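Long-range contacts in glutaminase 1 (Escherichia coli, PDB 1U60), which catalyses the hydrolysis of L-glutamine to L-glutamate and ammonium: residues Leu7-Asp12 with Val52-Gly56; Ala147-Val151 with Thr198-Glu204. All coordinates share one frame; numbering follows the deposited sequence.

Contact 1. Residues Leu7-Asp12 with Val52-Gly56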
loop_
_atom_site.group_PDB
_atom_site.type_symbol
_atom_site.label_atom_id
_atom_site.label_comp_id
_atom_site.label_asym_id
_atom_site.label_seq_id
_atom_site.Cartn_x
_atom_site.Cartn_y
_atom_site.Cartn_z
ATOM N N LEU A 7 -23.027 15.373 -3.050
ATOM C CA LEU A 7 -22.413 14.816 -1.840
ATOM C C LEU A 7 -23.466 14.275 -0.874
ATOM O O LEU A 7 -23.338 13.168 -0.350
ATOM C CB LEU A 7 -21.546 15.873 -1.146
ATOM C CG LEU A 7 -20.062 15.954 -1.542
ATOM C CD1 LEU A 7 -19.759 15.919 -2.972
ATOM C CD2 LEU A 7 -19.481 17.204 -0.902
ATOM N N GLN A 8 -24.552 15.031 -0.666
ATOM C CA GLN A 8 -25.605 14.549 0.183
ATOM C C GLN A 8 -26.252 13.310 -0.461
ATOM O O GLN A 8 -26.563 12.364 0.226
ATOM C CB GLN A 8 -26.653 15.623 0.454
ATOM C CG GLN A 8 -27.731 15.113 1.406
ATOM C CD GLN A 8 -27.226 14.970 2.838
ATOM O OE1 GLN A 8 -27.384 13.929 3.477
ATOM N NE2 GLN A 8 -26.627 16.011 3.340
ATOM N N GLN A 9 -26.417 13.313 -1.784
ATOM C CA GLN A 9 -26.962 12.141 -2.481
ATOM C C GLN A 9 -26.101 10.919 -2.318
ATOM O O GLN A 9 -26.602 9.820 -2.186
ATOM C CB GLN A 9 -27.122 12.382 -3.993
ATOM C CG GLN A 9 -28.307 13.238 -4.386
ATOM C CD GLN A 9 -28.371 13.459 -5.890
ATOM O OE1 GLN A 9 -27.914 12.589 -6.673
ATOM N NE2 GLN A 9 -28.944 14.602 -6.309
ATOM N N ALA A 10 -24.789 11.107 -2.362
ATOM C CA ALA A 10 -23.861 10.008 -2.197
ATOM C C ALA A 10 -23.955 9.372 -0.836
ATOM O O ALA A 10 -24.040 8.166 -0.769
ATOM C CB ALA A 10 -22.432 10.443 -2.509
ATOM N N VAL A 11 -23.980 10.148 0.268
ATOM C CA VAL A 11 -24.114 9.535 1.579
ATOM C C VAL A 11 -25.518 8.924 1.777
ATOM O O VAL A 11 -25.633 7.891 2.416
ATOM C CB VAL A 11 -23.804 10.470 2.819
ATOM C CG1 VAL A 11 -22.358 10.986 2.730
ATOM C CG2 VAL A 11 -24.748 11.599 2.946
ATOM N N ASP A 12 -26.553 9.599 1.281
ATOM C CA ASP A 12 -27.922 9.035 1.298
ATOM C C ASP A 12 -28.047 7.690 0.595
ATOM O O ASP A 12 -28.589 6.728 1.157
ATOM C CB ASP A 12 -28.930 10.039 0.695
ATOM C CG ASP A 12 -29.213 11.219 1.647
ATOM O OD1 ASP A 12 -28.771 11.186 2.807
ATOM O OD2 ASP A 12 -29.903 12.200 1.316
ATOM N N VAL A 52 -20.395 19.496 5.804
ATOM C CA VAL A 52 -20.653 18.220 6.444
ATOM C C VAL A 52 -21.933 17.645 5.887
ATOM O O VAL A 52 -22.945 18.342 5.847
ATOM C CB VAL A 52 -20.819 18.357 7.985
ATOM C CG1 VAL A 52 -21.129 17.018 8.601
ATOM C CG2 VAL A 52 -19.582 18.957 8.605
ATOM N N TYR A 53 -21.897 16.384 5.475
ATOM C CA TYR A 53 -23.040 15.673 4.899
ATOM C C TYR A 53 -23.109 14.315 5.573
ATOM O O TYR A 53 -22.095 13.602 5.624
ATOM C CB TYR A 53 -22.880 15.446 3.394
ATOM C CG TYR A 53 -22.622 16.724 2.674
ATOM C CD1 TYR A 53 -23.687 17.568 2.308
ATOM C CD2 TYR A 53 -21.316 17.175 2.455
ATOM C CE1 TYR A 53 -23.447 18.823 1.717
ATOM C CE2 TYR A 53 -21.079 18.395 1.861
ATOM C CZ TYR A 53 -22.133 19.212 1.482
ATOM O OH TYR A 53 -21.878 20.429 0.916
ATOM N N SER A 54 -24.272 13.915 6.059
ATOM C CA SER A 54 -24.361 12.591 6.679
ATOM C C SER A 54 -25.711 11.945 6.540
ATOM O O SER A 54 -26.675 12.588 6.148
ATOM C CB SER A 54 -23.966 12.677 8.148
ATOM O OG SER A 54 -25.049 13.153 8.943
ATOM N N ALA A 55 -25.743 10.658 6.855
ATOM C CA ALA A 55 -26.947 9.843 6.861
ATOM C C ALA A 55 -26.824 8.824 7.953
ATOM O O ALA A 55 -25.715 8.395 8.313
ATOM C CB ALA A 55 -27.124 9.117 5.491
ATOM N N GLY A 56 -27.962 8.446 8.537
ATOM C CA GLY A 56 -27.985 7.484 9.606
ATOM C C GLY A 56 -27.685 8.066 10.953
ATOM O O GLY A 56 -27.843 9.282 11.201
HETATM O O HOH W 1 -29.750 11.904 5.149
#
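Over one face of the Y53 ring lies L7: its CB stands 4.0 Å from the ring centroid, 15° off the ring normal, a CH-pi contact displaced toward the rim. The branch beyond follows the same side of the ring, and CD2 of L7 comes to 3.4 Å from CE2 of Y53. Leucine suits this place, since CB and CD2 lie along the ring while the side chain also meets I45 and L303. The end of the Q8 chain, one residue on, comes to the ring's edge, its amide plane steeply inclined to the ring. With CG of Q8 trans to the backbone nitrogen (chi1 -178°), the bend at chi2 brings the amide down beside Y53 and the S54 carbonyl.

Further along, V11 takes over. Its CG2 packs 3.7 Å from the carbonyl carbon of S54 and lies 4.3 Å from CB of both Y53 and A55, so one methyl bridges two side chains on the helix-facing side of the strand. The small A55 lets the helix backbone come close, its CB 3.6 Å from O of V11. At the partly exposed margin a water donates to OD1 of D12 at 2.6 Å and, weakly, to O of S54, a polar link well suited to a carboxylate. CB of S54 points away from the helix, and its OG is hydrogen-bonded to OG of S58.

The strand alternates, Y53 and A55 toward the helix, V52 and S54 away, and the axes of segments 7-12 and 52-56 run 24° apart, 7.2 Å at closest approach. Strand 52-56 is an edge strand of the antiparallel sheet, beside 42-47, to which Y53 and A55 are bonded through the backbone of I45 and V43. Helix 4-18 therefore covers the sheet border, V11 too reaching I45, while helix 290-303 flanks L7 and A10.

Contact 2. Residues Ala147-Val151 with Thr198-Glu204. With EDO (1,2-ethanediol), chain I.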
loop_
_atom_site.group_PDB
_atom_site.type_symbol
_atom_site.label_atom_id
_atom_site.label_comp_id
_atom_site.label_asym_id
_atom_site.label_seq_id
_atom_site.Cartn_x
_atom_site.Cartn_y
_atom_site.Cartn_z
ATOM N N ALA A 147 -10.257 15.454 15.401
ATOM C CA ALA A 147 -11.611 14.924 15.209
ATOM C C ALA A 147 -12.734 15.716 15.880
ATOM O O ALA A 147 -13.897 15.627 15.477
ATOM C CB ALA A 147 -11.672 13.471 15.681
ATOM N N GLY A 148 -12.397 16.461 16.935
ATOM C CA GLY A 148 -13.388 17.285 17.598
ATOM C C GLY A 148 -13.224 17.335 19.092
ATOM O O GLY A 148 -12.802 16.373 19.724
ATOM N N GLU A 149 -13.600 18.479 19.670
ATOM C CA GLU A 149 -13.335 18.727 21.073
ATOM C C GLU A 149 -14.140 17.818 21.993
ATOM O O GLU A 149 -13.770 17.679 23.165
ATOM C CB GLU A 149 -13.596 20.203 21.467
ATOM C CG GLU A 149 -15.008 20.693 21.186
ATOM C CD GLU A 149 -15.267 22.131 21.643
ATOM O OE1 GLU A 149 -14.376 22.736 22.282
ATOM O OE2 GLU A 149 -16.376 22.651 21.340
ATOM N N GLN A 150 -15.228 17.237 21.508
ATOM C CA GLN A 150 -16.069 16.377 22.368
ATOM C C GLN A 150 -15.473 14.968 22.542
ATOM O O GLN A 150 -16.002 14.196 23.326
ATOM C CB GLN A 150 -17.511 16.264 21.847
ATOM C CG GLN A 150 -18.243 17.633 21.708
ATOM C CD GLN A 150 -18.319 18.390 23.040
ATOM O OE1 GLN A 150 -17.990 19.587 23.122
ATOM N NE2 GLN A 150 -18.746 17.689 24.082
ATOM N N VAL A 151 -14.436 14.619 21.783
ATOM C CA VAL A 151 -13.813 13.299 21.927
ATOM C C VAL A 151 -13.264 13.217 23.344
ATOM O O VAL A 151 -12.551 14.129 23.801
ATOM C CB VAL A 151 -12.692 13.105 20.901
ATOM C CG1 VAL A 151 -11.915 11.854 21.202
ATOM C CG2 VAL A 151 -13.290 13.061 19.537
ATOM N N THR A 198 -11.459 6.252 23.961
ATOM C CA THR A 198 -12.286 7.441 23.743
ATOM C C THR A 198 -13.463 7.114 22.815
ATOM O O THR A 198 -13.443 6.102 22.107
ATOM C CB THR A 198 -11.417 8.553 23.155
ATOM O OG1 THR A 198 -10.865 8.082 21.919
ATOM C CG2 THR A 198 -10.267 8.920 24.071
ATOM N N LEU A 199 -14.477 7.969 22.851
ATOM C CA LEU A 199 -15.659 7.833 22.026
ATOM C C LEU A 199 -15.788 8.978 21.036
ATOM O O LEU A 199 -15.500 10.132 21.371
ATOM C CB LEU A 199 -16.901 7.841 22.906
ATOM C CG LEU A 199 -16.973 6.806 24.047
ATOM C CD1 LEU A 199 -18.350 6.849 24.701
ATOM C CD2 LEU A 199 -16.741 5.400 23.557
ATOM N N LEU A 200 -16.127 8.648 19.788
ATOM C CA LEU A 200 -16.431 9.667 18.798
ATOM C C LEU A 200 -17.556 9.221 17.875
ATOM O O LEU A 200 -17.847 8.023 17.785
ATOM C CB LEU A 200 -15.183 10.018 17.989
ATOM C CG LEU A 200 -14.826 9.117 16.809
ATOM C CD1 LEU A 200 -13.635 9.767 16.093
ATOM C CD2 LEU A 200 -14.581 7.607 17.216
ATOM N N ASN A 201 -18.201 10.166 17.178
ATOM C CA ASN A 201 -19.251 9.814 16.256
ATOM C C ASN A 201 -18.757 9.818 14.820
ATOM O O ASN A 201 -17.574 10.083 14.545
ATOM C CB ASN A 201 -20.505 10.664 16.414
ATOM C CG ASN A 201 -20.284 12.090 16.180
ATOM O OD1 ASN A 201 -19.521 12.496 15.283
ATOM N ND2 ASN A 201 -20.977 12.936 16.992
ATOM N N THR A 202 -19.640 9.518 13.910
ATOM C CA THR A 202 -19.211 9.327 12.526
ATOM C C THR A 202 -18.752 10.651 11.900
ATOM O O THR A 202 -17.858 10.655 11.040
ATOM C CB THR A 202 -20.314 8.682 11.738
ATOM O OG1 THR A 202 -20.560 7.369 12.282
ATOM C CG2 THR A 202 -19.922 8.408 10.268
ATOM N N ILE A 203 -19.398 11.754 12.283
ATOM C CA ILE A 203 -18.972 13.063 11.800
ATOM C C ILE A 203 -17.581 13.391 12.308
ATOM O O ILE A 203 -16.774 13.953 11.581
ATOM C CB ILE A 203 -20.054 14.114 12.090
ATOM C CG1 ILE A 203 -21.206 13.881 11.082
ATOM C CG2 ILE A 203 -19.542 15.518 11.871
ATOM C CD1 ILE A 203 -22.445 14.598 11.388
ATOM N N GLU A 204 -17.328 13.102 13.585
ATOM C CA GLU A 204 -16.014 13.309 14.171
ATOM C C GLU A 204 -14.950 12.464 13.497
ATOM O O GLU A 204 -13.867 12.950 13.203
ATOM C CB GLU A 204 -16.085 13.053 15.663
ATOM C CG GLU A 204 -16.865 14.195 16.322
ATOM C CD GLU A 204 -17.336 13.916 17.757
ATOM O OE1 GLU A 204 -17.354 12.730 18.215
ATOM O OE2 GLU A 204 -17.752 14.930 18.396
HETATM C C1 EDO I . -22.819 16.163 15.032
HETATM O O1 EDO I . -23.468 14.868 15.195
HETATM C C2 EDO I . -21.312 16.093 15.277
HETATM O O2 EDO I . -20.917 15.940 16.654
HETATM O O HOH W 2 -16.456 17.218 18.745
HETATM O O HOH W 3 -16.713 11.437 23.346
#
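V151 spreads its two methyls over strand 198-200: CG1 lies 3.9 Å from CB of T198, and CG2 lies 3.9 Å from CB of L200, whose side chain runs beside it in the same direction. Beta branching suits V151 here, because each methyl meets a different residue on one side of the strand. A147 needs only its single methyl, wedged 3.4 Å from O of E204. G148 then leaves the helix with backbone angles at which a CB would jam against the carbonyl O of A147, hence glycine, and begins a type I turn closed by a hydrogen bond from V151 N to G148 O.

Polar links between the segments pass through water. One water accepts from Q150 N and donates to OE2 of E204; another donates to the carbonyl oxygens of Q150 and L199. The E204 carboxylate is held further: its OE1 accepts from N201 N at 2.9 Å, on the anti side and 32° out of plane, and makes a salt bridge with R61. In return OD1 of N201 accepts from E204 N at 2.8 Å, nearly straight (166°), and N201 ND2 donates to an ethanediol probably taken up from the crystallisation liquor. This reciprocal pair, Asn at the N-cap and Glu three residues on, is a capping box starting helix 202-213.

In the fold
The two contacts follow one another along the chain, their centres about 18 Å apart, yet they touch through I203: its CD1 is 3.9 Å from OG of S54 and equally far from CG1 of V52. Strand 52-56 thus has helix 4-18 against one side and helix 202-213, which contact 2 starts, against the other. Contact 1 is remote from the predicted substrate site. Contact 2 lies nearer, the side chain of L199 about 10 Å from that of E161 and that of L200 about 11 Å from that of S66, both predicted to bind substrate. A formic acid molecule, probably from the crystallisation liquor, lies about 4 Å from the L199 side chain.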